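Local coordinates for putative peptide ABC-transport system periplasmic peptide-binding protein (Campylobacter jejuni, PDB 4OEV), which binds nickel(II) in the periplasm, with oxalate in the same pocket of this structure, and probably delivers the metal to an ABC-type importer, at residues D303-K306 against A307-L311. Numbering follows the deposited sequence.
Sequences DPKK and AEDLL
One face of the Asp309 carboxylate lies over the backbone carbonyl of Lys305, with CG of Asp309 3.2 Å from O of Lys305, while the Lys305 ammonium comes in from the side of the two carboxylate oxygens. NZ of Lys305 is 3.2 Å from OD2 of Asp309, a salt bridge whose hydrogen bond is weak, and 3.5 Å from OD1 of Asp309. The lysine chain runs extended as far as CE and bends only at its last torsion (chi4 -50°), which swings NZ over to the acid four residues on. At the start of the helix the carboxylate of Asp303 is met differently: N of Lys306 approaches OD1 of Asp303 from above the carboxylate plane, 71° out of it, at 3.2 Å. This is an N-cap, with Pro304 in the first turn, where its missing N-H costs no helical bond. Successive i+4 bonds then begin with Ala307 N to Asp303 O at 3.0 Å, and Asp309 N reaches Lys305 O at 2.9 Å beneath the carboxylate. Helix 304-313 lies at the periphery of this family 5 solute-binding protein, far from the nickel site. Ala307 and Glu308 pack on Ile358, and Leu310 rests on helix 256-265. Glu308 OE2 forms a salt bridge with Lys318, whereas CG of Glu308 passes 3.6 Å from O of Pro304.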
ATOM      1  N   ASP A 303     -19.811  21.230   5.798  1.00 47.34           N
ATOM      2  CA  ASP A 303     -20.358  22.497   6.337  1.00 50.18           C
ATOM      3  C   ASP A 303     -19.643  23.693   5.679  1.00 48.21           C
ATOM      4  O   ASP A 303     -18.635  24.214   6.200  1.00 43.05           O
ATOM      5  CB  ASP A 303     -20.178  22.536   7.859  1.00 53.37           C
ATOM      6  CG  ASP A 303     -20.981  23.613   8.541  1.00 59.20           C
ATOM      7  OD1 ASP A 303     -21.447  24.591   7.901  1.00 60.84           O
ATOM      8  OD2 ASP A 303     -21.121  23.472   9.772  1.00 62.20           O
ATOM      9  N   PRO A 304     -20.140  24.099   4.507  1.00 48.22           N
ATOM     10  CA  PRO A 304     -19.605  25.189   3.699  1.00 47.37           C
ATOM     11  C   PRO A 304     -19.550  26.503   4.474  1.00 50.52           C
ATOM     12  O   PRO A 304     -18.615  27.308   4.274  1.00 43.98           O
ATOM     13  CB  PRO A 304     -20.618  25.295   2.547  1.00 52.12           C
ATOM     14  CG  PRO A 304     -21.230  23.941   2.461  1.00 53.30           C
ATOM     15  CD  PRO A 304     -21.301  23.453   3.865  1.00 51.98           C
ATOM     16  N   LYS A 305     -20.533  26.716   5.351  1.00 54.06           N
ATOM     17  CA  LYS A 305     -20.584  27.967   6.113  1.00 56.40           C
ATOM     18  C   LYS A 305     -19.439  28.019   7.083  1.00 52.53           C
ATOM     19  O   LYS A 305     -18.824  29.069   7.255  1.00 49.83           O
ATOM     20  CB  LYS A 305     -21.895  28.150   6.866  1.00 63.19           C
ATOM     21  CG  LYS A 305     -22.011  29.568   7.428  1.00 68.59           C
ATOM     22  CD  LYS A 305     -23.301  29.810   8.207  1.00 76.46           C
ATOM     23  CE  LYS A 305     -23.393  31.274   8.668  1.00 79.00           C
ATOM     24  NZ  LYS A 305     -22.130  31.721   9.355  1.00 76.50           N
ATOM     25  N   LYS A 306     -19.165  26.890   7.725  1.00 50.91           N
ATOM     26  CA  LYS A 306     -18.060  26.809   8.667  1.00 48.81           C
ATOM     27  C   LYS A 306     -16.733  26.998   7.957  1.00 44.88           C
ATOM     28  O   LYS A 306     -15.810  27.619   8.514  1.00 42.81           O
ATOM     29  CB  LYS A 306     -18.063  25.478   9.417  1.00 51.11           C
ATOM     30  CG  LYS A 306     -17.079  25.472  10.569  1.00 55.38           C
ATOM     31  CD  LYS A 306     -17.402  24.374  11.569  1.00 62.55           C
ATOM     32  CE  LYS A 306     -16.449  24.409  12.772  1.00 65.79           C
ATOM     33  NZ  LYS A 306     -16.884  23.473  13.863  1.00 70.53           N
ATOM     34  N   ALA A 307     -16.623  26.429   6.751  1.00 42.04           N
ATOM     35  CA  ALA A 307     -15.403  26.589   5.954  1.00 39.11           C
ATOM     36  C   ALA A 307     -15.145  28.082   5.773  1.00 39.79           C
ATOM     37  O   ALA A 307     -14.061  28.556   6.088  1.00 39.65           O
ATOM     38  CB  ALA A 307     -15.512  25.898   4.607  1.00 37.76           C
ATOM     39  N   GLU A 308     -16.157  28.828   5.307  1.00 41.06           N
ATOM     40  CA  GLU A 308     -15.993  30.251   5.091  1.00 39.89           C
ATOM     41  C   GLU A 308     -15.676  30.996   6.386  1.00 39.51           C
ATOM     42  O   GLU A 308     -14.780  31.813   6.398  1.00 39.72           O
ATOM     43  CB  GLU A 308     -17.258  30.844   4.398  1.00 43.08           C
ATOM     44  CG  GLU A 308     -17.290  30.433   2.941  1.00 43.28           C
ATOM     45  CD  GLU A 308     -18.461  31.008   2.163  1.00 52.59           C
ATOM     46  OE1 GLU A 308     -19.307  31.687   2.773  1.00 60.37           O
ATOM     47  OE2 GLU A 308     -18.530  30.756   0.944  1.00 47.98           O
ATOM     48  N   ASP A 309     -16.361  30.676   7.480  1.00 40.69           N
ATOM     49  CA  ASP A 309     -16.075  31.301   8.766  1.00 45.93           C
ATOM     50  C   ASP A 309     -14.602  31.081   9.174  1.00 43.76           C
ATOM     51  O   ASP A 309     -13.953  31.981   9.733  1.00 42.11           O
ATOM     52  CB  ASP A 309     -17.008  30.741   9.850  1.00 49.20           C
ATOM     53  CG  ASP A 309     -18.440  31.189   9.680  1.00 54.40           C
ATOM     54  OD1 ASP A 309     -18.707  32.021   8.784  1.00 53.94           O
ATOM     55  OD2 ASP A 309     -19.308  30.685  10.429  1.00 59.47           O
ATOM     56  N   LEU A 310     -14.073  29.899   8.864  1.00 39.89           N
ATOM     57  CA  LEU A 310     -12.700  29.582   9.194  1.00 39.39           C
ATOM     58  C   LEU A 310     -11.731  30.395   8.361  1.00 36.15           C
ATOM     59  O   LEU A 310     -10.689  30.840   8.872  1.00 36.30           O
ATOM     60  CB  LEU A 310     -12.398  28.088   8.983  1.00 38.46           C
ATOM     61  CG  LEU A 310     -12.793  27.141  10.123  1.00 43.02           C
ATOM     62  CD1 LEU A 310     -12.777  25.691   9.627  1.00 42.48           C
ATOM     63  CD2 LEU A 310     -11.833  27.313  11.274  1.00 43.55           C
ATOM     64  N   LEU A 311     -12.021  30.542   7.072  1.00 34.30           N
ATOM     65  CA  LEU A 311     -11.113  31.319   6.219  1.00 34.62           C
ATOM     66  C   LEU A 311     -11.158  32.834   6.630  1.00 40.01           C
ATOM     67  O   LEU A 311     -10.127  33.510   6.623  1.00 38.11           O
ATOM     68  CB  LEU A 311     -11.459  31.152   4.731  1.00 31.71           C
ATOM     69  CG  LEU A 311     -11.202  29.752   4.146  1.00 30.67           C
ATOM     70  CD1 LEU A 311     -11.532  29.749   2.670  1.00 31.70           C
ATOM     71  CD2 LEU A 311      -9.724  29.332   4.330  1.00 28.82           C
TER